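Local coordinates for Atu0111 protein (PDB 2FSQ) that is of unknown function but belongs to the 2H phosphoesterase clan and so may act on phosphoester bonds, at residues Ser29-Glu34 with Leu183-Ser188; Ser73-Thr78 with Ser188-Glu193; Gln89-Ser94 with Thr109-Val114. One frame throughout, in Å; residues are numbered along the deposited sequence.

Contact 1: Ser29-Glu34 with Leu183-Ser188; sequences SRFSAE and LSYIVS
R30 meets Y185 in two ways at once. Its guanidinium stands almost perpendicular to the phenol ring, at 82°, while its CD methylene meets that same ring obliquely, 3.5 Å from Y185 CE1. The phenol oxygen lies near the guanidinium plane, and R30 NH1 donates to Y185 OH over 3.0 Å along a moderately bent line of 146°. An R30 chain that leaves anti to its backbone N and then bends at chi3 brings both parts onto one partner. The strongest polar partner of R30 is E40, in a salt bridge with NE; the Y185 bond is additional.

F31 follows with CG in the crowded position between its N and carbonyl carbon. Its ring crosses that of Y185 obliquely, the planes 45° apart, with CE2 3.5 Å from Y185 CB and CZ 3.3 Å from I186 O. The loop 29-34 is thereby laid over the end of strand 184-186, which pairs antiparallel with strand 75-77. Strand 179-182, just upstream, carries a His-x-Thr sequence, as in 2H phosphoesterases, and a bound acetate, probably from the crystallisation liquor, lies about 4 Å from the Y185 side chain and may mark a pocket.

V187 slides past F31 in the opposite direction, CG2 lying 4.0 Å from F31 CE1. Its other branch, CG1, is 3.5 Å from A33 O, where the loop makes an ST turn, S32 OG accepting from E34 N.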
loop_
_atom_site.group_PDB
_atom_site.type_symbol
_atom_site.label_atom_id
_atom_site.label_comp_id
_atom_site.label_asym_id
_atom_site.label_seq_id
_atom_site.Cartn_x
_atom_site.Cartn_y
_atom_site.Cartn_z
ATOM N N SER A 29 -14.574 -4.100 -8.356
ATOM C CA SER A 29 -14.217 -4.992 -7.257
ATOM C C SER A 29 -13.811 -4.176 -6.027
ATOM O O SER A 29 -14.474 -4.210 -4.995
ATOM C CB SER A 29 -13.091 -5.946 -7.689
ATOM O OG SER A 29 -13.497 -6.726 -8.811
ATOM N N ARG A 30 -12.740 -3.407 -6.164
ATOM C CA ARG A 30 -12.199 -2.650 -5.039
ATOM C C ARG A 30 -12.981 -1.354 -4.826
ATOM O O ARG A 30 -13.119 -0.875 -3.692
ATOM C CB ARG A 30 -10.727 -2.334 -5.251
ATOM C CG ARG A 30 -10.061 -1.680 -4.023
ATOM C CD ARG A 30 -8.560 -2.045 -3.943
ATOM N NE ARG A 30 -8.388 -3.487 -3.733
ATOM C CZ ARG A 30 -7.227 -4.102 -3.531
ATOM N NH1 ARG A 30 -6.094 -3.411 -3.432
ATOM N NH2 ARG A 30 -7.202 -5.433 -3.408
ATOM N N PHE A 31 -13.447 -0.758 -5.922
ATOM C CA PHE A 31 -14.166 0.518 -5.848
ATOM C C PHE A 31 -15.140 0.619 -7.014
ATOM O O PHE A 31 -14.967 -0.039 -8.041
ATOM C CB PHE A 31 -13.197 1.728 -5.897
ATOM C CG PHE A 31 -12.174 1.609 -6.990
ATOM C CD1 PHE A 31 -12.492 1.948 -8.320
ATOM C CD2 PHE A 31 -10.897 1.129 -6.705
ATOM C CE1 PHE A 31 -11.564 1.764 -9.344
ATOM C CE2 PHE A 31 -9.947 0.964 -7.722
ATOM C CZ PHE A 31 -10.276 1.284 -9.044
ATOM N N SER A 32 -16.159 1.448 -6.822
ATOM C CA SER A 32 -17.116 1.782 -7.881
ATOM C C SER A 32 -16.583 2.856 -8.849
ATOM O O SER A 32 -15.517 3.474 -8.616
ATOM C CB SER A 32 -18.384 2.301 -7.227
ATOM O OG SER A 32 -18.151 3.624 -6.769
ATOM N N ALA A 33 -17.343 3.099 -9.919
ATOM C CA ALA A 33 -16.991 4.144 -10.887
ATOM C C ALA A 33 -16.940 5.542 -10.295
ATOM O O ALA A 33 -16.318 6.440 -10.882
ATOM C CB ALA A 33 -17.947 4.123 -12.063
ATOM N N GLU A 34 -17.606 5.717 -9.160
ATOM C CA GLU A 34 -17.625 7.004 -8.466
ATOM C C GLU A 34 -16.547 7.065 -7.388
ATOM O O GLU A 34 -16.491 8.026 -6.607
ATOM C CB GLU A 34 -19.016 7.273 -7.884
ATOM C CG GLU A 34 -20.127 7.412 -8.976
ATOM C CD GLU A 34 -20.536 6.071 -9.624
ATOM O OE1 GLU A 34 -20.625 5.064 -8.885
ATOM O OE2 GLU A 34 -20.792 6.032 -10.862
ATOM N N LEU A 183 -2.039 6.547 -1.685
ATOM C CA LEU A 183 -2.907 7.691 -1.437
ATOM C C LEU A 183 -4.230 7.535 -2.194
ATOM O O LEU A 183 -5.258 8.043 -1.751
ATOM C CB LEU A 183 -2.226 9.000 -1.858
ATOM C CG LEU A 183 -0.981 9.379 -1.050
ATOM C CD1 LEU A 183 -0.432 10.682 -1.576
ATOM C CD2 LEU A 183 -1.288 9.489 0.438
ATOM N N SER A 184 -4.204 6.846 -3.336
ATOM C CA SER A 184 -5.422 6.726 -4.147
ATOM C C SER A 184 -5.335 5.528 -5.062
ATOM O O SER A 184 -4.261 4.944 -5.248
ATOM C CB SER A 184 -5.649 7.982 -5.005
ATOM O OG SER A 184 -4.794 8.001 -6.129
ATOM N N TYR A 185 -6.477 5.197 -5.657
ATOM C CA TYR A 185 -6.540 4.237 -6.751
ATOM C C TYR A 185 -6.981 4.952 -8.012
ATOM O O TYR A 185 -7.854 5.821 -7.964
ATOM C CB TYR A 185 -7.544 3.132 -6.425
ATOM C CG TYR A 185 -7.023 2.154 -5.409
ATOM C CD1 TYR A 185 -6.430 0.957 -5.824
ATOM C CD2 TYR A 185 -7.070 2.433 -4.048
ATOM C CE1 TYR A 185 -5.913 0.068 -4.908
ATOM C CE2 TYR A 185 -6.552 1.530 -3.113
ATOM C CZ TYR A 185 -5.969 0.358 -3.561
ATOM O OH TYR A 185 -5.468 -0.540 -2.660
ATOM N N ILE A 186 -6.430 4.541 -9.145
ATOM C CA ILE A 186 -6.877 5.077 -10.432
ATOM C C ILE A 186 -8.246 4.469 -10.767
ATOM O O ILE A 186 -8.381 3.244 -10.854
ATOM C CB ILE A 186 -5.900 4.724 -11.566
ATOM C CG1 ILE A 186 -4.463 5.087 -11.180
ATOM C CG2 ILE A 186 -6.357 5.360 -12.887
ATOM C CD1 ILE A 186 -4.213 6.543 -11.087
ATOM N N VAL A 187 -9.256 5.324 -10.942
ATOM C CA VAL A 187 -10.591 4.878 -11.346
ATOM C C VAL A 187 -10.764 4.876 -12.863
ATOM O O VAL A 187 -11.375 3.948 -13.419
ATOM C CB VAL A 187 -11.677 5.748 -10.687
ATOM C CG1 VAL A 187 -13.079 5.220 -11.036
ATOM C CG2 VAL A 187 -11.472 5.786 -9.187
ATOM N N SER A 188 -10.226 5.911 -13.521
ATOM C CA SER A 188 -10.201 5.983 -14.986
ATOM C C SER A 188 -8.880 6.557 -15.436
ATOM O O SER A 188 -8.316 7.402 -14.746
ATOM C CB SER A 188 -11.367 6.807 -15.551
ATOM O OG SER A 188 -11.380 8.139 -15.054
#

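Contact 2: Ser73-Thr78 with Ser188-Glu193; sequences SQLAFT and SWFEPE
Q74 lies along the beginning of segment 188-193, where its aliphatic stem packs against a serine hydroxyl. S188 OG sits 3.4 Å from Q74 CG and at a similar distance from Q74 CB. The hydroxyl is held in the crowded position between the S188 backbone N and carbonyl carbon (chi1 58°), which directs it at the glutamine. Beyond CG the glutamine runs fully extended (chi2 -179°), so that its terminal amide group is carried out beside S188 OG and the backbone carbonyl of W189, closer to both than the stem comes to the hydroxyl.

Next to this polar patch is an apolar one. L75 and F190 cross at about a right angle, with L75 CD2 3.9 Å from F190 CZ. The CE1 corner of the same F190 ring approaches Q74 CB at 4.0 Å, so the phenyl spans two consecutive residues of the other segment. S188 O lies at the ring's edge, in its plane, 3.7 Å from F190 CD1.

The backbone sets the spacing. Q74 O accepts a weak but fairly straight bond from S188 N, 3.4 Å long at 159°, and is also bonded to the backbone of V187. Two successive N-H groups sharing one carbonyl, with V187 near helical and S188 extended, resemble a classic beta bulge at the end of the two-stranded antiparallel sheet of 75-77 and 184-186.

Further out, W198 of helix 195-212 meets the F190 ring edge-to-face and also touches L75. Backbone hydrogen bonds tie F190 to I15 and T17 of the N-terminal region. W189, whose CB points away from 73-78, stacks its indole on H20 and is bonded through NE1 to Q22 O.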
loop_
_atom_site.group_PDB
_atom_site.type_symbol
_atom_site.label_atom_id
_atom_site.label_comp_id
_atom_site.label_asym_id
_atom_site.label_seq_id
_atom_site.Cartn_x
_atom_site.Cartn_y
_atom_site.Cartn_z
ATOM N N SER A 73 -10.832 13.837 -9.629
ATOM C CA SER A 73 -12.137 13.235 -9.863
ATOM C C SER A 73 -12.058 11.821 -10.455
ATOM O O SER A 73 -13.042 11.077 -10.415
ATOM C CB SER A 73 -12.990 14.144 -10.752
ATOM O OG SER A 73 -12.385 14.378 -12.011
ATOM N N GLN A 74 -10.887 11.460 -10.984
ATOM C CA GLN A 74 -10.624 10.140 -11.581
ATOM C C GLN A 74 -9.845 9.218 -10.650
ATOM O O GLN A 74 -9.391 8.154 -11.073
ATOM C CB GLN A 74 -9.838 10.299 -12.876
ATOM C CG GLN A 74 -10.480 11.217 -13.902
ATOM C CD GLN A 74 -9.652 11.318 -15.168
ATOM O OE1 GLN A 74 -9.294 10.314 -15.796
ATOM N NE2 GLN A 74 -9.380 12.532 -15.570
ATOM N N LEU A 75 -9.694 9.646 -9.405
ATOM C CA LEU A 75 -8.939 8.921 -8.382
ATOM C C LEU A 75 -9.840 8.639 -7.204
ATOM O O LEU A 75 -10.738 9.426 -6.900
ATOM C CB LEU A 75 -7.759 9.770 -7.907
ATOM C CG LEU A 75 -6.704 10.134 -8.946
ATOM C CD1 LEU A 75 -5.652 11.052 -8.322
ATOM C CD2 LEU A 75 -6.028 8.893 -9.484
ATOM N N ALA A 76 -9.634 7.496 -6.560
ATOM C CA ALA A 76 -10.376 7.136 -5.362
ATOM C C ALA A 76 -9.423 7.237 -4.189
ATOM O O ALA A 76 -8.519 6.395 -4.015
ATOM C CB ALA A 76 -10.937 5.731 -5.463
ATOM N N PHE A 77 -9.574 8.298 -3.400
ATOM C CA PHE A 77 -8.680 8.538 -2.267
ATOM C C PHE A 77 -9.160 7.760 -1.058
ATOM O O PHE A 77 -10.362 7.723 -0.766
ATOM C CB PHE A 77 -8.625 10.044 -1.921
ATOM C CG PHE A 77 -7.809 10.855 -2.888
ATOM C CD1 PHE A 77 -6.480 11.192 -2.605
ATOM C CD2 PHE A 77 -8.361 11.269 -4.095
ATOM C CE1 PHE A 77 -5.734 11.937 -3.510
ATOM C CE2 PHE A 77 -7.634 12.016 -4.993
ATOM C CZ PHE A 77 -6.316 12.352 -4.711
ATOM N N THR A 78 -8.217 7.153 -0.351
ATOM C CA THR A 78 -8.499 6.428 0.875
ATOM C C THR A 78 -8.498 7.418 2.059
ATOM O O THR A 78 -7.927 8.503 1.967
ATOM C CB THR A 78 -7.420 5.356 1.076
ATOM O OG1 THR A 78 -6.139 6.004 1.058
ATOM C CG2 THR A 78 -7.457 4.357 -0.076
ATOM N N SER A 188 -10.226 5.911 -13.521
ATOM C CA SER A 188 -10.201 5.983 -14.986
ATOM C C SER A 188 -8.880 6.557 -15.436
ATOM O O SER A 188 -8.316 7.402 -14.746
ATOM C CB SER A 188 -11.367 6.807 -15.551
ATOM O OG SER A 188 -11.380 8.139 -15.054
ATOM N N TRP A 189 -8.373 6.069 -16.566
ATOM C CA TRP A 189 -7.048 6.466 -17.040
ATOM C C TRP A 189 -7.020 7.946 -17.411
ATOM O O TRP A 189 -8.045 8.527 -17.771
ATOM C CB TRP A 189 -6.602 5.572 -18.214
ATOM C CG TRP A 189 -6.624 4.086 -17.893
ATOM C CD1 TRP A 189 -7.394 3.128 -18.508
ATOM C CD2 TRP A 189 -5.866 3.404 -16.889
ATOM N NE1 TRP A 189 -7.155 1.895 -17.945
ATOM C CE2 TRP A 189 -6.213 2.026 -16.961
ATOM C CE3 TRP A 189 -4.897 3.805 -15.960
ATOM C CZ2 TRP A 189 -5.653 1.062 -16.113
ATOM C CZ3 TRP A 189 -4.336 2.841 -15.113
ATOM C CH2 TRP A 189 -4.714 1.481 -15.205
ATOM N N PHE A 190 -5.844 8.558 -17.287
ATOM C CA PHE A 190 -5.686 9.995 -17.530
ATOM C C PHE A 190 -5.437 10.275 -19.000
ATOM O O PHE A 190 -4.653 9.576 -19.644
ATOM C CB PHE A 190 -4.474 10.545 -16.753
ATOM C CG PHE A 190 -4.701 10.750 -15.275
ATOM C CD1 PHE A 190 -5.687 10.057 -14.564
ATOM C CD2 PHE A 190 -3.860 11.610 -14.574
ATOM C CE1 PHE A 190 -5.843 10.257 -13.194
ATOM C CE2 PHE A 190 -4.008 11.814 -13.220
ATOM C CZ PHE A 190 -5.006 11.130 -12.521
ATOM N N GLU A 191 -6.092 11.307 -19.527
ATOM C CA GLU A 191 -5.772 11.806 -20.865
ATOM C C GLU A 191 -4.335 12.313 -20.873
ATOM O O GLU A 191 -3.891 12.930 -19.897
ATOM C CB GLU A 191 -6.735 12.916 -21.290
ATOM C CG GLU A 191 -8.189 12.463 -21.502
ATOM C CD GLU A 191 -8.389 11.558 -22.725
ATOM O OE1 GLU A 191 -7.486 11.466 -23.590
ATOM O OE2 GLU A 191 -9.474 10.937 -22.829
ATOM N N PRO A 192 -3.583 12.036 -21.955
ATOM C CA PRO A 192 -2.166 12.448 -21.954
ATOM C C PRO A 192 -1.898 13.955 -21.785
ATOM O O PRO A 192 -0.844 14.334 -21.270
ATOM C CB PRO A 192 -1.644 11.954 -23.314
ATOM C CG PRO A 192 -2.835 11.602 -24.104
ATOM C CD PRO A 192 -3.953 11.308 -23.186
ATOM N N GLU A 193 -2.835 14.811 -22.186
ATOM C CA GLU A 193 -2.580 16.256 -22.176
ATOM C C GLU A 193 -2.360 16.868 -20.780
ATOM O O GLU A 193 -1.727 17.923 -20.652
ATOM C CB GLU A 193 -3.660 17.021 -22.950
ATOM C CG GLU A 193 -3.640 16.781 -24.469
ATOM C CD GLU A 193 -4.308 15.476 -24.907
ATOM O OE1 GLU A 193 -4.998 14.823 -24.090
ATOM O OE2 GLU A 193 -4.146 15.107 -26.092
#

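Contact 3: Gln89-Ser94 with Thr109-Val114; sequences QGVIES and TPIDAV
The weakly bonded end of strand 84-92 and the loop residue E93 run past the first turn of helix 111-121 without a hydrogen bond between the two segments, the backbones coming closest at E93 and I111, whose CA atoms are 6.8 Å apart. P110 occupies the N-cap position, and its carbonyl oxygen accepts from V114 N in the opening turn.

The apolar part of the contact is made by branched side chains. V91 and V114 point at each other tip to tip, with V91 CG2 3.7 Å from V114 CG1. With CG1 of V91 anti to the carbonyl carbon (chi1 -61°), the touching CG2 takes the crowded position between backbone N and carbonyl carbon; on V114 it is the methyl anti to the backbone N that touches. I111, one turn earlier than V114, reaches the same strand methyl more loosely, its CD1 lying 4.2 Å from V91 CG2. That CD1 is also pressed against the strand backbone, 3.7 Å from E93 N.

E93 crosses I111 obliquely. Its chain sets out anti to the backbone N and bends at chi2 (64°), which swings OE1 back to 3.6 Å from I111 CG1. A water continues the link: it accepts from I111 N at 3.0 Å and donates weakly to E93 OE1. A carboxylate so close to a helix N-terminus would probably be stabilised as the anion, and R96, in a salt bridge with OE1, would act in the same sense; R96 also donates to T109 O.

Strand 84-92 is the outermost of its four-stranded antiparallel sheet, bonded through V91 to N43 of strand 42-48, and helix 111-121 packs its first turn against the strand's end, where W101 also touches V91.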
loop_
_atom_site.group_PDB
_atom_site.type_symbol
_atom_site.label_atom_id
_atom_site.label_comp_id
_atom_site.label_asym_id
_atom_site.label_seq_id
_atom_site.Cartn_x
_atom_site.Cartn_y
_atom_site.Cartn_z
ATOM N N GLN A 89 1.547 -8.637 2.236
ATOM C CA GLN A 89 0.121 -8.844 1.971
ATOM C C GLN A 89 -0.339 -10.166 2.545
ATOM O O GLN A 89 0.306 -11.189 2.324
ATOM C CB GLN A 89 -0.170 -8.908 0.474
ATOM C CG GLN A 89 -0.065 -7.603 -0.262
ATOM C CD GLN A 89 -0.613 -7.711 -1.690
ATOM O OE1 GLN A 89 -1.365 -8.630 -2.007
ATOM N NE2 GLN A 89 -0.234 -6.773 -2.549
ATOM N N GLY A 90 -1.495 -10.150 3.208
ATOM C CA GLY A 90 -2.158 -11.385 3.634
ATOM C C GLY A 90 -3.097 -11.840 2.517
ATOM O O GLY A 90 -2.892 -11.541 1.339
ATOM N N VAL A 91 -4.157 -12.542 2.884
ATOM C CA VAL A 91 -5.111 -13.026 1.878
ATOM C C VAL A 91 -6.218 -12.013 1.650
ATOM O O VAL A 91 -6.420 -11.098 2.452
ATOM C CB VAL A 91 -5.730 -14.409 2.245
ATOM C CG1 VAL A 91 -4.636 -15.455 2.348
ATOM C CG2 VAL A 91 -6.537 -14.313 3.543
ATOM N N ILE A 92 -6.947 -12.182 0.553
ATOM C CA ILE A 92 -8.074 -11.302 0.253
ATOM C C ILE A 92 -9.157 -12.061 -0.510
ATOM O O ILE A 92 -8.859 -12.962 -1.304
ATOM C CB ILE A 92 -7.594 -9.988 -0.480
ATOM C CG1 ILE A 92 -8.660 -8.889 -0.414
ATOM C CG2 ILE A 92 -7.147 -10.284 -1.923
ATOM C CD1 ILE A 92 -8.161 -7.507 -0.935
ATOM N N GLU A 93 -10.413 -11.680 -0.268
ATOM C CA GLU A 93 -11.577 -12.369 -0.812
ATOM C C GLU A 93 -11.554 -12.477 -2.336
ATOM O O GLU A 93 -12.033 -13.468 -2.907
ATOM C CB GLU A 93 -12.826 -11.608 -0.367
ATOM C CG GLU A 93 -14.127 -12.123 -0.968
ATOM C CD GLU A 93 -14.452 -13.547 -0.544
ATOM O OE1 GLU A 93 -14.194 -13.898 0.622
ATOM O OE2 GLU A 93 -14.976 -14.309 -1.382
ATOM N N SER A 94 -10.995 -11.442 -2.967
ATOM C CA SER A 94 -10.946 -11.304 -4.407
ATOM C C SER A 94 -9.822 -12.082 -5.087
ATOM O O SER A 94 -9.706 -12.033 -6.312
ATOM C CB SER A 94 -10.811 -9.829 -4.774
ATOM O OG SER A 94 -9.760 -9.232 -4.028
ATOM N N THR A 109 -11.961 -21.230 2.179
ATOM C CA THR A 109 -11.972 -20.953 3.623
ATOM C C THR A 109 -12.462 -19.528 3.846
ATOM O O THR A 109 -11.968 -18.600 3.184
ATOM C CB THR A 109 -10.568 -21.089 4.235
ATOM O OG1 THR A 109 -10.076 -22.410 3.991
ATOM C CG2 THR A 109 -10.571 -20.796 5.755
ATOM N N PRO A 110 -13.434 -19.337 4.762
ATOM C CA PRO A 110 -13.848 -17.968 5.085
ATOM C C PRO A 110 -12.659 -17.111 5.525
ATOM O O PRO A 110 -11.761 -17.599 6.221
ATOM C CB PRO A 110 -14.819 -18.163 6.246
ATOM C CG PRO A 110 -15.386 -19.549 5.997
ATOM C CD PRO A 110 -14.204 -20.336 5.540
ATOM N N ILE A 111 -12.642 -15.855 5.083
ATOM C CA ILE A 111 -11.566 -14.936 5.448
ATOM C C ILE A 111 -11.318 -14.913 6.970
ATOM O O ILE A 111 -10.176 -14.986 7.405
ATOM C CB ILE A 111 -11.810 -13.507 4.869
ATOM C CG1 ILE A 111 -11.861 -13.531 3.334
ATOM C CG2 ILE A 111 -10.723 -12.524 5.344
ATOM C CD1 ILE A 111 -10.582 -14.012 2.656
ATOM N N ASP A 112 -12.381 -14.896 7.778
ATOM C CA ASP A 112 -12.187 -14.869 9.238
ATOM C C ASP A 112 -11.455 -16.091 9.800
ATOM O O ASP A 112 -10.696 -15.970 10.772
ATOM C CB ASP A 112 -13.515 -14.682 9.973
ATOM C CG ASP A 112 -14.009 -13.246 9.946
ATOM O OD1 ASP A 112 -13.281 -12.332 9.467
ATOM O OD2 ASP A 112 -15.142 -13.026 10.436
ATOM N N ALA A 113 -11.689 -17.269 9.213
ATOM C CA ALA A 113 -10.956 -18.467 9.617
ATOM C C ALA A 113 -9.481 -18.410 9.218
ATOM O O ALA A 113 -8.618 -18.907 9.926
ATOM C CB ALA A 113 -11.641 -19.750 9.096
ATOM N N VAL A 114 -9.175 -17.782 8.082
ATOM C CA VAL A 114 -7.771 -17.604 7.725
ATOM C C VAL A 114 -7.087 -16.655 8.735
ATOM O O VAL A 114 -5.959 -16.899 9.169
ATOM C CB VAL A 114 -7.582 -17.083 6.278
ATOM C CG1 VAL A 114 -6.110 -17.056 5.943
ATOM C CG2 VAL A 114 -8.343 -17.969 5.261
HETATM O O HOH W 1 -15.138 -15.038 3.703
#

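In the fold
Contacts 1 and 2 form one continuous region, their centres 9 Å apart: they share S188 and converge on the two-stranded sheet of 75-77 and 184-186. Their segments alternate along the chain: the loop 29-34 packs on strand 184-186, and the loop after that strand on its partner 75-77 and the residues just before it. Contact 3 is nested inside the loops closed by both. Its centre is 21 Å from that of contact 1, which it touches where R30 packs on I92, and 29 Å from that of contact 2, which it does not touch. R30 thus connects the small sheet with the edge of the four-stranded one, in a chain whose His-x-Thr sequences suggest a 2H-type active site.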